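Cytochrome P450 (Novosphingobium aromaticivorans, PDB 3OFT) is a cytochrome P450, a predominantly helical haem protein that holds protoporphyrin IX iron in its interior. Local coordinates at residues 185-190 and 227-232; 272-277 and 322-327. All blocks are in the same frame, centred on the assembly; numbering follows the deposited sequence.

Contact 1: 185-190 and 227-232. With HEM (protoporphyrin IX containing Fe), chain D.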
# COMPACT_ATOMS: atom_id res chain seq x y z
N ALA A 185 12.28 -4.39 -16.42
CA ALA A 185 11.96 -5.75 -15.96
C ALA A 185 10.45 -5.88 -15.78
O ALA A 185 9.89 -6.87 -16.20
CB ALA A 185 12.67 -6.10 -14.62
N ALA A 186 9.81 -4.90 -15.13
CA ALA A 186 8.35 -4.95 -14.99
C ALA A 186 7.64 -4.97 -16.33
O ALA A 186 6.76 -5.80 -16.56
CB ALA A 186 7.85 -3.81 -14.16
N ASP A 187 8.01 -4.04 -17.21
CA ASP A 187 7.42 -3.96 -18.54
C ASP A 187 7.56 -5.27 -19.30
O ASP A 187 6.62 -5.69 -19.96
CB ASP A 187 8.07 -2.83 -19.35
CG ASP A 187 7.57 -1.45 -18.94
OD1 ASP A 187 8.06 -0.42 -19.50
OD2 ASP A 187 6.68 -1.38 -18.05
N ASP A 188 8.74 -5.88 -19.24
CA ASP A 188 8.99 -7.11 -19.99
C ASP A 188 8.17 -8.27 -19.44
O ASP A 188 7.65 -9.06 -20.20
CB ASP A 188 10.48 -7.48 -20.04
CG ASP A 188 11.28 -6.53 -20.95
OD1 ASP A 188 10.65 -5.92 -21.85
OD2 ASP A 188 12.51 -6.38 -20.75
N TYR A 189 8.05 -8.35 -18.13
CA TYR A 189 7.14 -9.31 -17.49
C TYR A 189 5.66 -9.15 -17.88
O TYR A 189 4.95 -10.14 -18.14
CB TYR A 189 7.25 -9.10 -16.00
CG TYR A 189 6.45 -10.04 -15.15
CD1 TYR A 189 5.40 -9.57 -14.36
CD2 TYR A 189 6.76 -11.39 -15.11
CE1 TYR A 189 4.70 -10.42 -13.53
CE2 TYR A 189 6.05 -12.27 -14.28
CZ TYR A 189 5.02 -11.76 -13.49
OH TYR A 189 4.32 -12.60 -12.67
N LEU A 190 5.20 -7.90 -17.88
CA LEU A 190 3.82 -7.56 -18.18
C LEU A 190 3.51 -7.63 -19.68
O LEU A 190 2.36 -7.88 -20.06
CB LEU A 190 3.47 -6.15 -17.65
CG LEU A 190 3.47 -6.06 -16.10
CD1 LEU A 190 3.29 -4.61 -15.67
CD2 LEU A 190 2.40 -6.99 -15.43
N MET A 227 0.05 2.17 -17.14
CA MET A 227 -1.08 1.82 -16.26
C MET A 227 -0.91 0.42 -15.64
O MET A 227 -1.14 0.21 -14.42
CB MET A 227 -2.41 1.92 -17.03
CG MET A 227 -3.66 1.73 -16.21
SD MET A 227 -4.06 -0.02 -16.07
CE MET A 227 -4.34 -0.45 -17.80
N CYS A 228 -0.53 -0.53 -16.48
CA CYS A 228 -0.31 -1.90 -16.05
C CYS A 228 0.81 -2.02 -15.04
O CYS A 228 0.65 -2.80 -14.08
CB CYS A 228 -0.03 -2.80 -17.25
SG CYS A 228 -1.58 -3.08 -18.21
N ARG A 229 1.91 -1.26 -15.23
CA ARG A 229 2.99 -1.14 -14.24
C ARG A 229 2.46 -0.62 -12.88
O ARG A 229 2.90 -1.12 -11.81
CB ARG A 229 4.07 -0.16 -14.79
CG ARG A 229 5.37 0.06 -14.06
CD ARG A 229 6.12 1.26 -14.74
NE ARG A 229 6.24 1.00 -16.15
CZ ARG A 229 6.29 1.88 -17.16
NH1 ARG A 229 6.24 3.21 -17.02
NH2 ARG A 229 6.38 1.40 -18.36
N ASN A 230 1.62 0.42 -12.92
CA ASN A 230 0.95 0.89 -11.70
C ASN A 230 0.08 -0.16 -10.99
O ASN A 230 0.12 -0.25 -9.75
CB ASN A 230 0.17 2.16 -11.99
CG ASN A 230 -0.15 2.99 -10.75
OD1 ASN A 230 0.05 2.59 -9.59
ND2 ASN A 230 -0.68 4.12 -11.00
N LEU A 231 -0.72 -0.91 -11.74
CA LEU A 231 -1.56 -1.96 -11.15
C LEU A 231 -0.72 -3.05 -10.49
O LEU A 231 -1.01 -3.47 -9.35
CB LEU A 231 -2.52 -2.55 -12.17
CG LEU A 231 -3.68 -1.64 -12.55
CD1 LEU A 231 -4.48 -2.46 -13.54
CD2 LEU A 231 -4.56 -1.26 -11.34
N LEU A 232 0.37 -3.45 -11.15
CA LEU A 232 1.25 -4.46 -10.60
C LEU A 232 1.90 -3.95 -9.33
O LEU A 232 1.77 -4.58 -8.27
CB LEU A 232 2.38 -4.84 -11.57
CG LEU A 232 3.36 -5.90 -11.08
CD1 LEU A 232 2.68 -7.27 -10.88
CD2 LEU A 232 4.55 -6.06 -12.02
CHA HEM D . -3.43 4.64 -4.81
CHB HEM D . -2.72 2.43 -0.53
CHC HEM D . -3.85 -1.80 -2.56
CHD HEM D . -3.52 0.21 -6.91
C1A HEM D . -3.21 4.40 -3.47
C2A HEM D . -3.00 5.42 -2.47
C3A HEM D . -2.80 4.85 -1.29
C4A HEM D . -2.85 3.40 -1.49
CMA HEM D . -2.49 5.62 0.02
CAA HEM D . -3.04 6.96 -2.74
CBA HEM D . -1.69 7.38 -3.28
CGA HEM D . -1.59 8.88 -3.47
O1A HEM D . -0.55 9.34 -4.04
O2A HEM D . -2.50 9.68 -3.07
C1B HEM D . -2.98 1.08 -0.69
C2B HEM D . -3.00 0.09 0.36
C3B HEM D . -3.32 -1.08 -0.22
C4B HEM D . -3.50 -0.85 -1.64
CMB HEM D . -2.71 0.40 1.85
CAB HEM D . -3.47 -2.49 0.35
CBB HEM D . -3.24 -2.80 1.64
C1C HEM D . -3.88 -1.69 -3.91
C2C HEM D . -4.22 -2.72 -4.88
C3C HEM D . -4.09 -2.14 -6.10
C4C HEM D . -3.77 -0.74 -5.93
CMC HEM D . -4.60 -4.20 -4.51
CAC HEM D . -4.34 -2.71 -7.52
CBC HEM D . -4.14 -3.99 -7.83
C1D HEM D . -3.50 1.56 -6.75
C2D HEM D . -3.47 2.50 -7.86
C3D HEM D . -3.49 3.87 -7.20
C4D HEM D . -3.48 3.65 -5.78
CMD HEM D . -3.49 2.18 -9.40
CAD HEM D . -3.49 5.21 -7.98
CBD HEM D . -4.93 5.74 -7.92
CGD HEM D . -4.89 7.15 -8.51
O1D HEM D . -3.81 7.77 -8.63
O2D HEM D . -5.94 7.71 -8.83
NA HEM D . -3.13 3.16 -2.82
NB HEM D . -3.33 0.46 -1.87
NC HEM D . -3.66 -0.50 -4.59
ND HEM D . -3.48 2.26 -5.56
FE HEM D . -3.47 1.36 -3.70
O HOH W 1 -1.12 1.09 -4.04
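Helices 179-199 and 221-252 cross nearly at right angles here, their local axes 9.9 Å apart at an angle of 99°, and their side chains meet in a polar part and an apolar part. Sequence order in this family is consistent with these being the G helix and the long distal helix over the haem.

The polar part is a salt bridge between Asp-187 and Arg-229. Arg-229 has CG anti to the backbone N, and a bend at chi3 turns its guanidinium to present NE and NH2 side-on to the single oxygen OD2 of Asp-187. Arg-229 NH2 donates to Asp-187 OD2 over 2.8 Å at 157°, and Arg-229 NE donates to the same OD2 over 3.1 Å; both bonds use the syn lone pair and lie in the guanidinium plane. Asp-187 OD1 is 2.7 Å from Arg-229 NH2, but this bond is bent and weak; the carboxylate and guanidinium planes stand 41° apart. Arg-229 NH1 is bonded to Met-82 O, at the end of helix 78-82.

The apolar part centres on Leu-190. Leu-190 CD1 lies 3.6 Å from Cys-228 O, over the backbone of the crossing helix, and 4.1 Å from Cys-228 CB. Leu-232, with CG anti to its backbone N, sends CD2 obliquely across to both methyls of Leu-190, and that same methyl comes within 4.3 Å of Tyr-189 CD1. Tyr-189 spends its hydroxyl on Leu-163 O.

Segment 227-232 also forms part of the haem pocket: Leu-231 O is 3.5 Å from the haem CBC, and Asn-230 OD1 lies near the haem methyl CMD. Around the crossing, Phe-149 of helix 144-152 packs on Leu-190 and Leu-232, helix 160-171 packs on Tyr-189 and Leu-232, and Phe-206 of helix 205-210 packs on Cys-228.

Contact 2: 272-277 and 322-327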
# COMPACT_ATOMS: atom_id res chain seq x y z
N ASP A 272 -11.76 -3.93 8.51
CA ASP A 272 -11.78 -2.47 8.45
C ASP A 272 -11.02 -1.79 9.59
O ASP A 272 -10.31 -0.81 9.36
CB ASP A 272 -13.22 -1.94 8.41
CG ASP A 272 -13.92 -2.21 7.09
OD1 ASP A 272 -13.28 -2.45 6.04
OD2 ASP A 272 -15.15 -2.18 7.09
N GLU A 273 -11.20 -2.27 10.82
CA GLU A 273 -10.55 -1.74 12.00
C GLU A 273 -9.04 -2.02 11.96
O GLU A 273 -8.25 -1.15 12.27
CB GLU A 273 -11.22 -2.28 13.31
CG GLU A 273 -10.67 -1.70 14.61
CD GLU A 273 -10.88 -0.17 14.79
OE1 GLU A 273 -11.36 0.54 13.86
OE2 GLU A 273 -10.53 0.31 15.87
N LEU A 274 -8.62 -3.20 11.53
CA LEU A 274 -7.17 -3.48 11.42
C LEU A 274 -6.49 -2.63 10.33
O LEU A 274 -5.35 -2.17 10.51
CB LEU A 274 -6.93 -4.97 11.14
CG LEU A 274 -7.37 -5.82 12.34
CD1 LEU A 274 -7.34 -7.32 12.06
CD2 LEU A 274 -6.57 -5.46 13.59
N MET A 275 -7.20 -2.41 9.24
CA MET A 275 -6.68 -1.54 8.14
C MET A 275 -6.53 -0.09 8.60
O MET A 275 -5.57 0.58 8.24
CB MET A 275 -7.50 -1.67 6.86
CG MET A 275 -7.42 -3.09 6.29
SD MET A 275 -8.50 -3.49 4.88
CE MET A 275 -7.64 -2.60 3.60
N ARG A 276 -7.44 0.36 9.45
CA ARG A 276 -7.36 1.70 10.04
C ARG A 276 -6.19 1.73 11.02
O ARG A 276 -5.47 2.74 11.11
CB ARG A 276 -8.68 2.01 10.81
CG ARG A 276 -8.73 3.40 11.38
CD ARG A 276 -9.64 3.50 12.63
NE ARG A 276 -9.27 2.57 13.72
CZ ARG A 276 -8.32 2.78 14.63
NH1 ARG A 276 -7.52 3.85 14.58
NH2 ARG A 276 -8.11 1.86 15.58
N ARG A 277 -6.02 0.63 11.77
CA ARG A 277 -5.07 0.61 12.92
C ARG A 277 -3.61 0.55 12.47
O ARG A 277 -2.72 1.04 13.17
CB ARG A 277 -5.36 -0.63 13.80
CG ARG A 277 -4.38 -0.91 14.97
CD ARG A 277 -4.29 0.24 15.99
NE ARG A 277 -3.26 -0.05 17.02
CZ ARG A 277 -1.95 0.16 16.88
NH1 ARG A 277 -1.45 0.63 15.74
NH2 ARG A 277 -1.12 -0.17 17.86
N GLU A 322 -5.00 3.82 19.00
CA GLU A 322 -4.29 2.56 19.02
C GLU A 322 -5.14 1.35 19.50
O GLU A 322 -4.70 0.20 19.41
CB GLU A 322 -2.95 2.69 19.76
CG GLU A 322 -1.90 3.39 18.90
CD GLU A 322 -0.58 3.57 19.59
OE1 GLU A 322 0.21 4.41 19.09
OE2 GLU A 322 -0.32 2.88 20.60
N GLU A 323 -6.35 1.62 19.97
CA GLU A 323 -7.28 0.53 20.34
C GLU A 323 -7.98 -0.01 19.10
O GLU A 323 -8.43 0.76 18.25
CB GLU A 323 -8.33 1.03 21.38
CG GLU A 323 -7.69 1.58 22.66
CD GLU A 323 -8.70 1.98 23.76
OE1 GLU A 323 -9.91 1.71 23.63
OE2 GLU A 323 -8.26 2.57 24.77
N VAL A 324 -8.06 -1.32 18.99
CA VAL A 324 -8.81 -1.98 17.93
C VAL A 324 -10.20 -2.13 18.57
O VAL A 324 -10.34 -2.86 19.56
CB VAL A 324 -8.21 -3.37 17.59
CG1 VAL A 324 -9.11 -4.18 16.64
CG2 VAL A 324 -6.79 -3.19 16.97
N ARG A 325 -11.19 -1.42 18.04
CA ARG A 325 -12.55 -1.46 18.59
C ARG A 325 -13.62 -1.29 17.56
O ARG A 325 -13.37 -0.77 16.49
CB ARG A 325 -12.74 -0.44 19.70
CG ARG A 325 -12.22 0.90 19.44
CD ARG A 325 -12.15 1.66 20.76
NE ARG A 325 -13.49 1.78 21.35
CZ ARG A 325 -13.78 1.60 22.63
NH1 ARG A 325 -12.83 1.27 23.52
NH2 ARG A 325 -15.04 1.74 23.04
N PHE A 326 -14.82 -1.76 17.90
CA PHE A 326 -15.86 -2.00 16.91
C PHE A 326 -16.98 -0.97 16.98
O PHE A 326 -17.97 -1.12 16.31
CB PHE A 326 -16.47 -3.39 17.17
CG PHE A 326 -15.56 -4.54 16.82
CD1 PHE A 326 -15.50 -5.01 15.50
CD2 PHE A 326 -14.77 -5.15 17.79
CE1 PHE A 326 -14.65 -6.09 15.16
CE2 PHE A 326 -13.92 -6.22 17.47
CZ PHE A 326 -13.86 -6.68 16.14
N ASP A 327 -16.84 0.00 17.86
CA ASP A 327 -17.90 1.00 18.09
C ASP A 327 -17.55 2.37 17.51
O ASP A 327 -18.13 3.38 17.91
CB ASP A 327 -18.19 1.12 19.59
CG ASP A 327 -16.97 1.57 20.40
OD1 ASP A 327 -17.14 1.80 21.62
OD2 ASP A 327 -15.82 1.65 19.88
O HOH W 2 -1.70 -0.55 20.89
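Glu-273 shows how a buried acid can hold a loop against a helix. Its CB points at segment 322-327, and Glu-273 CG, anti to the backbone N (chi1 -176°), packs 3.6 Å from Val-324 CG1. The bend at chi2 (64°) then lays Glu-273 CD only 3.1 Å from Arg-325 O, a close approach. At the tip the two oxygens part company. Glu-273 OE1 accepts from Arg-276 NE over 2.9 Å. Glu-273 OE2 takes Arg-276 NH2 and, in an almost straight bond of 174° and 2.9 Å, Arg-325 N; Arg-328 NE adds a salt bridge. Both Arg-276 nitrogens come from above the carboxylate plane, side-on and one to each oxygen. So many donors would offset the crowding of Glu-273 OE2 by two carbonyl oxygens, Arg-325 O at 3.1 Å and Glu-323 O at 3.2 Å, and probably keep the acid ionised.

Glu-273, Arg-276 and Arg-328 match the ExxR motif of the P450 K helix and the arginine that completes its triad from the meander loop. One turn after Glu-273, Arg-277 NE donates over 2.8 Å to Glu-322 O from above the carbonyl plane, while Glu-322 CG sits over the centre of the guanidinium face. Beside them, Val-324 CG2 rests on Leu-274 CD2 and Arg-277 CG. Within the loop, Arg-325 forms a salt-bridge network with Glu-323 and Asp-327.

The helix, 267-277, is backed by helix 221-252, whose His-249 touches both Leu-274 and Val-324, and by helix 348-365, where Arg-352 pairs with Asp-272.

The two contacts lie far apart, centres 33 Å from each other on opposite sides of the chain's centre, but helix 221-252 runs past both. It supplies one partner of contact 1 directly and, further along, backs contact 2 with side chains. Contact 1 is the more buried, a helix-on-helix crossing with methyl packing and a single ion pair between the segments. Contact 2 joins a helix to an irregular loop, buried on the helix side and exposed at the loop's edge. The loop is held largely by charged side chains that bond to its backbone, with Val-324 adding apolar contact, whereas the crossing helices already satisfy their own backbones.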